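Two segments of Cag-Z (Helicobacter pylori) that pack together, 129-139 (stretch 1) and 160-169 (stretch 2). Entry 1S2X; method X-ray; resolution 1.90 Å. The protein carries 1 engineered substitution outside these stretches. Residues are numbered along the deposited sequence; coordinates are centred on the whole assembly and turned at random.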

ATOM      1  N   ARG A 129       0.576   4.717  -0.409  1.00 29.81           N
ATOM      2  CA  ARG A 129       0.253   5.023  -1.798  1.00 33.72           C
ATOM      3  C   ARG A 129      -0.795   4.045  -2.313  1.00 35.81           C
ATOM      4  O   ARG A 129      -1.782   4.383  -2.966  1.00 26.91           O
ATOM      5  N   ILE A 130      -0.561   2.765  -2.014  1.00 39.04           N
ATOM      6  CA  ILE A 130      -1.475   1.719  -2.446  1.00 32.96           C
ATOM      7  C   ILE A 130      -2.802   1.894  -1.710  1.00 30.35           C
ATOM      8  O   ILE A 130      -3.849   1.691  -2.325  1.00 28.13           O
ATOM      9  N   SER A 131      -2.717   2.264  -0.428  1.00 23.01           N
ATOM     10  CA  SER A 131      -3.944   2.497   0.321  1.00 30.40           C
ATOM     11  C   SER A 131      -4.789   3.621  -0.292  1.00 32.39           C
ATOM     12  O   SER A 131      -6.005   3.473  -0.449  1.00 28.15           O
ATOM     13  N   ASP A 132      -4.161   4.730  -0.646  1.00 26.42           N
ATOM     14  CA  ASP A 132      -4.822   5.838  -1.330  1.00 22.89           C
ATOM     15  C   ASP A 132      -5.415   5.402  -2.662  1.00 24.61           C
ATOM     16  O   ASP A 132      -6.537   5.758  -3.018  1.00 30.17           O
ATOM     17  N   LEU A 133      -4.699   4.603  -3.452  1.00 19.73           N
ATOM     18  CA  LEU A 133      -5.272   4.145  -4.710  1.00 25.58           C
ATOM     19  C   LEU A 133      -6.510   3.285  -4.496  1.00 28.46           C
ATOM     20  O   LEU A 133      -7.507   3.404  -5.205  1.00 20.20           O
ATOM     21  N   VAL A 134      -6.475   2.388  -3.512  1.00 26.98           N
ATOM     22  CA  VAL A 134      -7.622   1.490  -3.372  1.00 23.98           C
ATOM     23  C   VAL A 134      -8.847   2.261  -2.890  1.00 26.81           C
ATOM     24  O   VAL A 134      -9.964   1.996  -3.335  1.00 23.38           O
ATOM     25  N   ALA A 135      -8.591   3.214  -2.000  1.00 18.23           N
ATOM     26  CA  ALA A 135      -9.633   4.075  -1.500  1.00 22.58           C
ATOM     27  C   ALA A 135     -10.264   4.881  -2.643  1.00 25.28           C
ATOM     28  O   ALA A 135     -11.462   5.169  -2.590  1.00 29.50           O
ATOM     29  N   SER A 136      -9.492   5.257  -3.660  1.00 22.40           N
ATOM     30  CA  SER A 136     -10.064   6.032  -4.761  1.00 21.59           C
ATOM     31  C   SER A 136     -11.022   5.264  -5.651  1.00 19.85           C
ATOM     32  O   SER A 136     -11.568   5.906  -6.558  1.00 21.56           O
ATOM     33  N   TYR A 137     -11.260   3.961  -5.451  1.00 19.27           N
ATOM     34  CA  TYR A 137     -12.311   3.241  -6.199  1.00 15.55           C
ATOM     35  C   TYR A 137     -13.724   3.585  -5.739  1.00 24.40           C
ATOM     36  O   TYR A 137     -14.750   3.208  -6.315  1.00 19.21           O
ATOM     37  N   LEU A 138     -13.849   4.326  -4.646  1.00 19.19           N
ATOM     38  CA  LEU A 138     -15.059   5.069  -4.299  1.00 23.80           C
ATOM     39  C   LEU A 138     -14.712   6.521  -4.638  1.00 28.59           C
ATOM     40  O   LEU A 138     -14.105   7.218  -3.825  1.00 20.29           O
ATOM     41  N   PRO A 139     -15.016   6.947  -5.858  1.00 26.91           N
ATOM     42  CA  PRO A 139     -14.420   8.192  -6.348  1.00 23.34           C
ATOM     43  C   PRO A 139     -15.118   9.370  -5.679  1.00 29.72           C
ATOM     44  O   PRO A 139     -16.315   9.588  -5.819  1.00 22.82           O
ATOM     45  N   GLY A 160     -15.486  -3.520  -0.995  1.00 21.71           N
ATOM     46  CA  GLY A 160     -14.312  -4.349  -0.752  1.00 25.11           C
ATOM     47  C   GLY A 160     -13.147  -3.572  -0.186  1.00 25.63           C
ATOM     48  O   GLY A 160     -12.093  -4.146   0.123  1.00 24.83           O
ATOM     49  N   ILE A 161     -13.350  -2.260  -0.035  1.00 21.72           N
ATOM     50  CA  ILE A 161     -12.227  -1.401   0.353  1.00 24.17           C
ATOM     51  C   ILE A 161     -11.918  -1.549   1.831  1.00 31.09           C
ATOM     52  O   ILE A 161     -10.772  -1.685   2.283  1.00 28.70           O
ATOM     53  N   ASP A 162     -12.986  -1.573   2.620  1.00 26.50           N
ATOM     54  CA  ASP A 162     -12.846  -1.747   4.054  1.00 32.96           C
ATOM     55  C   ASP A 162     -12.050  -3.012   4.378  1.00 39.10           C
ATOM     56  O   ASP A 162     -11.157  -2.986   5.230  1.00 35.06           O
ATOM     57  N   ASP A 163     -12.381  -4.091   3.678  1.00 28.01           N
ATOM     58  CA  ASP A 163     -11.734  -5.373   3.928  1.00 37.78           C
ATOM     59  C   ASP A 163     -10.276  -5.359   3.478  1.00 49.39           C
ATOM     60  O   ASP A 163      -9.416  -6.034   4.062  1.00 40.08           O
ATOM     61  N   PHE A 164      -9.986  -4.584   2.433  1.00 40.50           N
ATOM     62  CA  PHE A 164      -8.599  -4.435   1.993  1.00 33.06           C
ATOM     63  C   PHE A 164      -7.826  -3.679   3.077  1.00 32.57           C
ATOM     64  O   PHE A 164      -6.686  -4.062   3.331  1.00 36.08           O
ATOM     65  N   GLY A 165      -8.429  -2.660   3.674  1.00 30.72           N
ATOM     66  CA  GLY A 165      -7.841  -1.846   4.736  1.00 25.87           C
ATOM     67  C   GLY A 165      -7.379  -2.761   5.868  1.00 38.14           C
ATOM     68  O   GLY A 165      -6.219  -2.672   6.283  1.00 37.92           O
ATOM     69  N   LYS A 166      -8.248  -3.651   6.342  1.00 37.79           N
ATOM     70  CA  LYS A 166      -7.871  -4.646   7.342  1.00 41.95           C
ATOM     71  C   LYS A 166      -6.600  -5.372   6.910  1.00 49.79           C
ATOM     72  O   LYS A 166      -5.603  -5.513   7.619  1.00 42.50           O
ATOM     73  N   LYS A 167      -6.644  -5.874   5.671  1.00 47.34           N
ATOM     74  CA  LYS A 167      -5.473  -6.639   5.236  1.00 39.43           C
ATOM     75  C   LYS A 167      -4.255  -5.730   5.179  1.00 45.06           C
ATOM     76  O   LYS A 167      -3.131  -6.169   5.448  1.00 46.94           O
ATOM     77  N   LEU A 168      -4.464  -4.452   4.852  1.00 33.46           N
ATOM     78  CA  LEU A 168      -3.324  -3.540   4.812  1.00 36.66           C
ATOM     79  C   LEU A 168      -2.806  -3.310   6.229  1.00 44.21           C
ATOM     80  O   LEU A 168      -1.603  -3.152   6.428  1.00 44.38           O
ATOM     81  N   ASN A 169      -3.718  -3.300   7.203  1.00 42.12           N
ATOM     82  CA  ASN A 169      -3.325  -3.118   8.592  1.00 44.26           C
ATOM     83  C   ASN A 169      -2.404  -4.234   9.079  1.00 39.10           C
ATOM     84  O   ASN A 169      -1.460  -3.951   9.820  1.00 39.87           O
TER

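The helices of the two stretches run nearly antiparallel, at 169°, with their axes 10.2 Å apart at closest approach, and the contact between them is almost wholly apolar. Ile-161 contributes most. Its CA-to-CB bond points toward stretch 1, and its m,t rotamer extends CD1 to the end of the first helix and the turn there. Ile-161 CD1 lies 3.6 Å from Val-134 O, 3.8 Å from Leu-138 N and 4.1 Å from Leu-138 CB, while Tyr-137 CB is 4.2 Å from the same CD1. The tyrosine ring itself leads away, so Tyr-137 adds little.

Val-134 (chi1 t) also points toward its partner helix and bridges two of its residues: Val-134 CG1 is 4.2 Å from Ile-161 CG2, and Val-134 CG2 packs tightly against Phe-164 CE1 at 3.3 Å. Phe-164, with chi1 t, packs its ring against both Val-134 and Ile-130; Ile-130 CG2 meets the ring edge at Phe-164 CZ, 3.7 Å away. Beyond the ring, Leu-168, with an off-rotamer chi1 of -120°, brings its CD2 to 3.5 Å from Ser-131 CB.

No hydrogen bond crosses between the stretches. Within the stretches, Ser-136 OG donates to Leu-133 O (2.8 Å) and Lys-166 NZ forms a salt bridge with Asp-162 OD2 (3.6 Å).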

ATOM      1  CB  ARG A 129       1.560   4.980  -2.585  1.00 30.07           C
ATOM      2  CG  ARG A 129       1.374   5.024  -4.093  1.00 41.78           C
ATOM      3  CD  ARG A 129       2.729   5.144  -4.782  1.00 47.06           C
ATOM      4  NE  ARG A 129       3.248   3.817  -5.116  1.00 42.61           N
ATOM      5  CZ  ARG A 129       2.884   3.143  -6.201  1.00 37.15           C
ATOM      6  NH1 ARG A 129       2.010   3.660  -7.051  1.00 46.04           N
ATOM      7  NH2 ARG A 129       3.400   1.947  -6.437  1.00 40.73           N
ATOM      8  CB  ILE A 130      -0.945   0.302  -2.217  1.00 29.31           C
ATOM      9  CG1 ILE A 130      -0.195  -0.286  -3.424  1.00 34.50           C
ATOM     10  CG2 ILE A 130      -2.070  -0.638  -1.826  1.00 28.00           C
ATOM     11  CD1 ILE A 130       0.840   0.646  -4.013  1.00 28.92           C
ATOM     12  CB  SER A 131      -3.640   2.841   1.775  1.00 28.75           C
ATOM     13  OG  SER A 131      -4.872   3.010   2.456  1.00 29.64           O
ATOM     14  CB  ASP A 132      -3.821   6.976  -1.553  1.00 33.51           C
ATOM     15  CG  ASP A 132      -3.512   7.781  -0.311  1.00 33.79           C
ATOM     16  OD1 ASP A 132      -2.548   8.572  -0.345  1.00 39.42           O
ATOM     17  OD2 ASP A 132      -4.213   7.648   0.708  1.00 45.53           O
ATOM     18  CB  LEU A 133      -4.216   3.361  -5.497  1.00 27.34           C
ATOM     19  CG  LEU A 133      -4.655   2.666  -6.788  1.00 31.08           C
ATOM     20  CD1 LEU A 133      -4.903   3.666  -7.906  1.00 26.14           C
ATOM     21  CD2 LEU A 133      -3.592   1.644  -7.196  1.00 31.94           C
ATOM     22  CB  VAL A 134      -7.300   0.328  -2.424  1.00 27.16           C
ATOM     23  CG1 VAL A 134      -8.554  -0.472  -2.096  1.00 25.31           C
ATOM     24  CG2 VAL A 134      -6.258  -0.582  -3.072  1.00 24.02           C
ATOM     25  CB  ALA A 135      -9.110   5.019  -0.429  1.00 22.56           C
ATOM     26  CB  SER A 136      -8.919   6.586  -5.635  1.00 24.44           C
ATOM     27  OG  SER A 136      -8.532   5.572  -6.554  1.00 20.20           O
ATOM     28  CB  TYR A 137     -12.084   1.721  -6.074  1.00 18.05           C
ATOM     29  CG  TYR A 137     -11.114   1.231  -7.148  1.00 24.07           C
ATOM     30  CD1 TYR A 137     -11.612   0.738  -8.346  1.00 22.58           C
ATOM     31  CD2 TYR A 137      -9.737   1.288  -6.956  1.00 17.28           C
ATOM     32  CE1 TYR A 137     -10.761   0.291  -9.347  1.00 24.52           C
ATOM     33  CE2 TYR A 137      -8.875   0.848  -7.945  1.00 18.21           C
ATOM     34  CZ  TYR A 137      -9.400   0.355  -9.128  1.00 29.58           C
ATOM     35  OH  TYR A 137      -8.553  -0.095 -10.125  1.00 33.14           O
ATOM     36  CB  LEU A 138     -15.469   4.925  -2.838  1.00 21.47           C
ATOM     37  CG  LEU A 138     -16.728   5.719  -2.420  1.00 28.96           C
ATOM     38  CD1 LEU A 138     -17.929   5.250  -3.232  1.00 31.10           C
ATOM     39  CD2 LEU A 138     -16.986   5.613  -0.924  1.00 27.38           C
ATOM     40  CB  PRO A 139     -14.697   8.140  -7.848  1.00 21.02           C
ATOM     41  CG  PRO A 139     -15.949   7.324  -7.969  1.00 21.05           C
ATOM     42  CD  PRO A 139     -15.908   6.329  -6.842  1.00 22.25           C
ATOM     43  CB  ILE A 161     -12.516   0.061  -0.040  1.00 25.08           C
ATOM     44  CG1 ILE A 161     -12.680   0.258  -1.546  1.00 24.56           C
ATOM     45  CG2 ILE A 161     -11.451   0.976   0.556  1.00 24.57           C
ATOM     46  CD1 ILE A 161     -13.263   1.581  -2.013  1.00 23.39           C
ATOM     47  CB  ASP A 162     -14.235  -1.780   4.702  1.00 28.86           C
ATOM     48  CG  ASP A 162     -14.122  -1.940   6.211  1.00 36.35           C
ATOM     49  OD1 ASP A 162     -13.619  -1.016   6.881  1.00 38.04           O
ATOM     50  OD2 ASP A 162     -14.541  -3.011   6.702  1.00 40.96           O
ATOM     51  CB  ASP A 163     -12.488  -6.506   3.229  1.00 49.81           C
ATOM     52  CG  ASP A 163     -11.871  -7.860   3.542  1.00 65.71           C
ATOM     53  OD1 ASP A 163     -11.702  -8.167   4.748  1.00 59.93           O
ATOM     54  OD2 ASP A 163     -11.553  -8.603   2.590  1.00 79.67           O
ATOM     55  CB  PHE A 164      -8.514  -3.727   0.647  1.00 31.39           C
ATOM     56  CG  PHE A 164      -7.118  -3.534   0.087  1.00 35.19           C
ATOM     57  CD1 PHE A 164      -6.480  -2.306   0.182  1.00 40.86           C
ATOM     58  CD2 PHE A 164      -6.450  -4.574  -0.526  1.00 42.39           C
ATOM     59  CE1 PHE A 164      -5.207  -2.122  -0.329  1.00 50.59           C
ATOM     60  CE2 PHE A 164      -5.179  -4.402  -1.038  1.00 48.77           C
ATOM     61  CZ  PHE A 164      -4.551  -3.175  -0.936  1.00 49.11           C
ATOM     62  CB  LYS A 166      -8.944  -5.713   7.572  1.00 42.93           C
ATOM     63  CG  LYS A 166     -10.255  -5.269   8.194  1.00 48.75           C
ATOM     64  CD  LYS A 166     -11.369  -6.255   7.886  1.00 50.18           C
ATOM     65  CE  LYS A 166     -12.756  -5.660   8.035  1.00 46.40           C
ATOM     66  NZ  LYS A 166     -12.913  -4.875   9.290  1.00 51.30           N
ATOM     67  CB  LYS A 167      -5.771  -7.329   3.913  1.00 38.37           C
ATOM     68  CG  LYS A 167      -6.853  -8.399   4.019  1.00 44.26           C
ATOM     69  CD  LYS A 167      -6.677  -9.482   2.966  1.00 50.78           C
ATOM     70  CE  LYS A 167      -6.954  -8.973   1.564  1.00 56.36           C
ATOM     71  NZ  LYS A 167      -6.347  -9.846   0.508  1.00 79.37           N
ATOM     72  CB  LEU A 168      -3.692  -2.205   4.175  1.00 36.26           C
ATOM     73  CG  LEU A 168      -2.948  -1.759   2.923  1.00 37.65           C
ATOM     74  CD1 LEU A 168      -2.711  -2.918   1.967  1.00 42.63           C
ATOM     75  CD2 LEU A 168      -3.717  -0.650   2.214  1.00 42.61           C
ATOM     76  CB  ASN A 169      -4.531  -3.047   9.529  1.00 51.94           C
ATOM     77  CG  ASN A 169      -5.399  -1.831   9.278  1.00 62.89           C
ATOM     78  OD1 ASN A 169      -5.106  -1.016   8.400  1.00 72.36           O
ATOM     79  ND2 ASN A 169      -6.476  -1.721  10.053  1.00 76.76           N
TER